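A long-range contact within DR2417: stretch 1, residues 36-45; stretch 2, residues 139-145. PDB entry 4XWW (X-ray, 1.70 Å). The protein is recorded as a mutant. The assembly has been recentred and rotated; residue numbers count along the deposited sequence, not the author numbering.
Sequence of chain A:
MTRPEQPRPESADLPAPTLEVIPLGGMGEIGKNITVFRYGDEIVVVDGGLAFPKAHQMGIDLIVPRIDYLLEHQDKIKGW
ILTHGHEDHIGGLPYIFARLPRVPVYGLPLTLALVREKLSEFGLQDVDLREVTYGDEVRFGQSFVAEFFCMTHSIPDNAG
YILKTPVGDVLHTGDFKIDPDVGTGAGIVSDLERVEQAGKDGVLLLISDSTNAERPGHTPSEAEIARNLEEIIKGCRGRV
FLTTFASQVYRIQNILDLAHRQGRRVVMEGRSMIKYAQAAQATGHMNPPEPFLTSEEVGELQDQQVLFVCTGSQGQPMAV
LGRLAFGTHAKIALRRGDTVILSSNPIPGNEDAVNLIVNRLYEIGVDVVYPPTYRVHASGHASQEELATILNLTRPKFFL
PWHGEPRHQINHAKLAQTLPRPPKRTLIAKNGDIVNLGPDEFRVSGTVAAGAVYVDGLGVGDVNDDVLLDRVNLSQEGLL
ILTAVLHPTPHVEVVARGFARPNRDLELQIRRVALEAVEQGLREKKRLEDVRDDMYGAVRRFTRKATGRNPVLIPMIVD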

# COMPACT_ATOMS: atom_id res chain seq x y z
N VAL A 36 -3.58 -3.08 30.80
CA VAL A 36 -3.90 -3.60 32.11
C VAL A 36 -3.00 -2.94 33.14
O VAL A 36 -1.79 -2.82 32.93
N PHE A 37 -3.61 -2.49 34.24
CA PHE A 37 -2.88 -2.04 35.42
C PHE A 37 -3.15 -3.00 36.57
O PHE A 37 -4.30 -3.29 36.88
N ARG A 38 -2.09 -3.51 37.19
CA ARG A 38 -2.26 -4.43 38.30
C ARG A 38 -1.46 -3.99 39.51
O ARG A 38 -0.26 -3.73 39.43
N TYR A 39 -2.17 -3.89 40.63
CA TYR A 39 -1.55 -3.69 41.94
C TYR A 39 -2.11 -4.69 42.95
O TYR A 39 -3.30 -4.66 43.29
N GLY A 40 -1.25 -5.58 43.44
CA GLY A 40 -1.69 -6.64 44.33
C GLY A 40 -2.69 -7.51 43.60
O GLY A 40 -2.41 -7.98 42.50
N ASP A 41 -3.87 -7.70 44.19
CA ASP A 41 -4.89 -8.53 43.55
C ASP A 41 -6.01 -7.70 42.92
O ASP A 41 -7.15 -8.16 42.80
N GLU A 42 -5.68 -6.48 42.52
CA GLU A 42 -6.65 -5.63 41.85
C GLU A 42 -6.17 -5.27 40.45
O GLU A 42 -5.00 -4.97 40.23
N ILE A 43 -7.11 -5.29 39.51
CA ILE A 43 -6.81 -4.90 38.15
C ILE A 43 -7.79 -3.85 37.63
O ILE A 43 -8.99 -3.97 37.84
N VAL A 44 -7.26 -2.84 36.96
CA VAL A 44 -8.06 -1.92 36.17
C VAL A 44 -7.64 -2.09 34.72
O VAL A 44 -6.45 -2.16 34.43
N VAL A 45 -8.61 -2.16 33.81
CA VAL A 45 -8.28 -2.28 32.37
C VAL A 45 -8.67 -1.00 31.65
O VAL A 45 -9.66 -0.36 31.99
N ARG A 139 -13.27 5.47 41.71
CA ARG A 139 -12.45 4.53 42.46
C ARG A 139 -12.58 3.07 41.98
O ARG A 139 -13.68 2.59 41.70
N PHE A 140 -11.44 2.38 41.89
CA PHE A 140 -11.42 0.94 41.58
C PHE A 140 -10.73 0.21 42.73
O PHE A 140 -9.52 0.33 42.90
N GLY A 141 -11.49 -0.57 43.49
CA GLY A 141 -10.96 -1.26 44.65
C GLY A 141 -10.26 -0.33 45.62
O GLY A 141 -10.59 0.85 45.71
N GLN A 142 -9.28 -0.87 46.35
CA GLN A 142 -8.55 -0.11 47.37
C GLN A 142 -7.41 0.73 46.82
O GLN A 142 -7.04 1.73 47.44
N SER A 143 -6.85 0.33 45.68
CA SER A 143 -5.53 0.79 45.26
C SER A 143 -5.54 1.84 44.15
O SER A 143 -4.53 2.50 43.92
N PHE A 144 -6.68 1.99 43.48
CA PHE A 144 -6.75 2.82 42.28
C PHE A 144 -7.80 3.91 42.34
O PHE A 144 -8.96 3.66 42.69
N VAL A 145 -7.40 5.12 41.96
CA VAL A 145 -8.35 6.19 41.66
C VAL A 145 -7.99 6.81 40.31
O VAL A 145 -6.82 7.13 40.05

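The apolar centre of this contact is V44, a valine set between two phenylalanines. Its CA-to-CB bond points toward the second stretch, and its chi1 is in the t well; CG1 lies over the F140 ring, while CG2 lies over the F144 ring and also touches F140. CG1 lies 3.9 Å from the centroid of the F140 ring and only 4° off the ring normal, a nearly ideal CH-pi approach. CG2 sits 3.9 Å from the centroid of the F144 ring, again over a face but tilted 29° off the normal. The same CG2 closes the gap between the aromatics, 3.4 Å from F140 CB and 3.5 Å from F144 CD2. Here a beta-branched residue, short and rigid, meets two flat partners without needing length.

Both phenylalanines point toward the first stretch and adopt m rotamers, with chi2 near -91° for F140 and -77° for F144. Their strands are joined by backbone hydrogen bonds, F140 N to F144 O at 2.9 Å and a weak return bond from F144 N to F140 O at 3.3 Å, so the two side chains emerge from paired positions of one hairpin. F144 reaches further along the opposing hairpin. V44 covers one face, while the backbone of E42 and R38 meets its edge, with E42 O 3.7 Å from F144 CE2 and R38 C 4.1 Å from F144 CZ. F37 and Y39 complete the surroundings: F37 CB is 4.1 Å from F144 CE1, and Y39 CB is 3.6 Å from F144 CZ. F37, an m rotamer, starts toward the second stretch, but its ring leads away, leaving the base of the side chain to make the contact.

The rule on the first hairpin is alternation. F37, Y39, E42 and V44 point toward the partner, whereas R38 and I43 point away. A type II' turn from Y39 to E42 reverses the chain, with G40 at a phi of 61°, a value that by itself favours glycine. Beyond the facing side, R38 extends in an all-t conformation for chi1 to chi3 and braces the turn, its NE donating to G40 O at 2.9 Å and its NH2 forming a salt bridge with D41 OD1 at 3.5 Å.

Toward the turns the contact becomes polar. Y39, chi1 t, brings its ring beside S143, with CD1 3.3 Å from S143 OG. The main polar anchor is E42, whose m, t side chain carries its carboxylate into the loop of the second hairpin. Q142 N donates to E42 OE2 at 2.7 Å with a nearly straight 175° angle, and S143 N donates to E42 OE1 at 2.9 Å and 143°. One acidic group thus satisfies two successive backbone amides. G141 makes room for it: its CA is 3.4 Å from E42 OE2, and an ideal CB would come within 2.4 Å of that oxygen, a clash. Its positive phi, 53°, also favours glycine. At the margin, the Q142 side chain leaves sideways, its CG 3.4 Å from E42 OE2.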

# COMPACT_ATOMS: atom_id res chain seq x y z
CB VAL A 36 -3.74 -5.14 32.14
CG1 VAL A 36 -3.84 -5.68 33.54
CG2 VAL A 36 -4.77 -5.79 31.23
CB PHE A 37 -3.29 -0.62 35.82
CG PHE A 37 -2.91 0.41 34.80
CD1 PHE A 37 -1.65 0.99 34.83
CD2 PHE A 37 -3.79 0.79 33.80
CE1 PHE A 37 -1.28 1.94 33.87
CE2 PHE A 37 -3.43 1.74 32.85
CZ PHE A 37 -2.17 2.31 32.89
CB ARG A 38 -1.87 -5.86 37.92
CG ARG A 38 -2.09 -6.84 39.08
CD ARG A 38 -1.79 -8.29 38.72
NE ARG A 38 -1.90 -9.12 39.92
CZ ARG A 38 -1.54 -10.39 40.00
NH1 ARG A 38 -1.04 -11.02 38.94
NH2 ARG A 38 -1.68 -11.04 41.15
CB TYR A 39 -1.76 -2.26 42.44
CG TYR A 39 -0.94 -1.98 43.68
CD1 TYR A 39 -1.42 -2.31 44.94
CD2 TYR A 39 0.33 -1.42 43.59
CE1 TYR A 39 -0.67 -2.09 46.06
CE2 TYR A 39 1.09 -1.19 44.73
CZ TYR A 39 0.58 -1.53 45.96
OH TYR A 39 1.30 -1.32 47.12
CB ASP A 41 -5.47 -9.53 44.55
CG ASP A 41 -4.51 -10.67 44.86
OD1 ASP A 41 -3.55 -10.87 44.07
OD2 ASP A 41 -4.72 -11.37 45.87
CB GLU A 42 -6.92 -4.35 42.66
CG GLU A 42 -7.56 -4.62 44.02
CD GLU A 42 -7.85 -3.34 44.80
OE1 GLU A 42 -7.34 -2.27 44.40
OE2 GLU A 42 -8.59 -3.41 45.81
CB ILE A 43 -6.82 -6.13 37.20
CG1 ILE A 43 -5.55 -6.95 37.42
CG2 ILE A 43 -6.97 -5.69 35.75
CD1 ILE A 43 -5.57 -8.33 36.75
CB VAL A 44 -7.87 -0.46 36.62
CG1 VAL A 44 -8.78 0.47 35.81
CG2 VAL A 44 -8.16 -0.33 38.11
CB VAL A 45 -9.01 -3.48 31.72
CG1 VAL A 45 -8.46 -3.76 30.29
CG2 VAL A 45 -8.87 -4.74 32.58
CB ARG A 139 -12.79 4.61 43.96
CG ARG A 139 -11.97 3.66 44.81
CD ARG A 139 -12.19 3.89 46.30
NE ARG A 139 -11.40 5.00 46.83
CZ ARG A 139 -10.08 4.97 47.00
NH1 ARG A 139 -9.39 3.89 46.66
NH2 ARG A 139 -9.45 6.02 47.49
CB PHE A 140 -10.67 0.63 40.27
CG PHE A 140 -11.17 1.39 39.07
CD1 PHE A 140 -12.16 0.86 38.25
CD2 PHE A 140 -10.62 2.61 38.73
CE1 PHE A 140 -12.62 1.56 37.14
CE2 PHE A 140 -11.06 3.31 37.61
CZ PHE A 140 -12.06 2.78 36.82
CB GLN A 142 -7.98 -1.06 48.42
CG GLN A 142 -8.96 -2.09 48.92
CD GLN A 142 -10.17 -1.46 49.56
OE1 GLN A 142 -10.06 -0.75 50.56
NE2 GLN A 142 -11.34 -1.70 48.98
CB SER A 143 -4.68 -0.40 44.80
OG SER A 143 -4.42 -1.31 45.85
CB PHE A 144 -7.04 1.95 41.05
CG PHE A 144 -5.96 0.98 40.70
CD1 PHE A 144 -4.81 1.42 40.06
CD2 PHE A 144 -6.10 -0.37 40.96
CE1 PHE A 144 -3.82 0.53 39.71
CE2 PHE A 144 -5.11 -1.27 40.61
CZ PHE A 144 -3.97 -0.82 39.98
CB VAL A 145 -8.35 7.28 42.74
CG1 VAL A 145 -9.25 8.43 42.33
CG2 VAL A 145 -8.78 6.69 44.08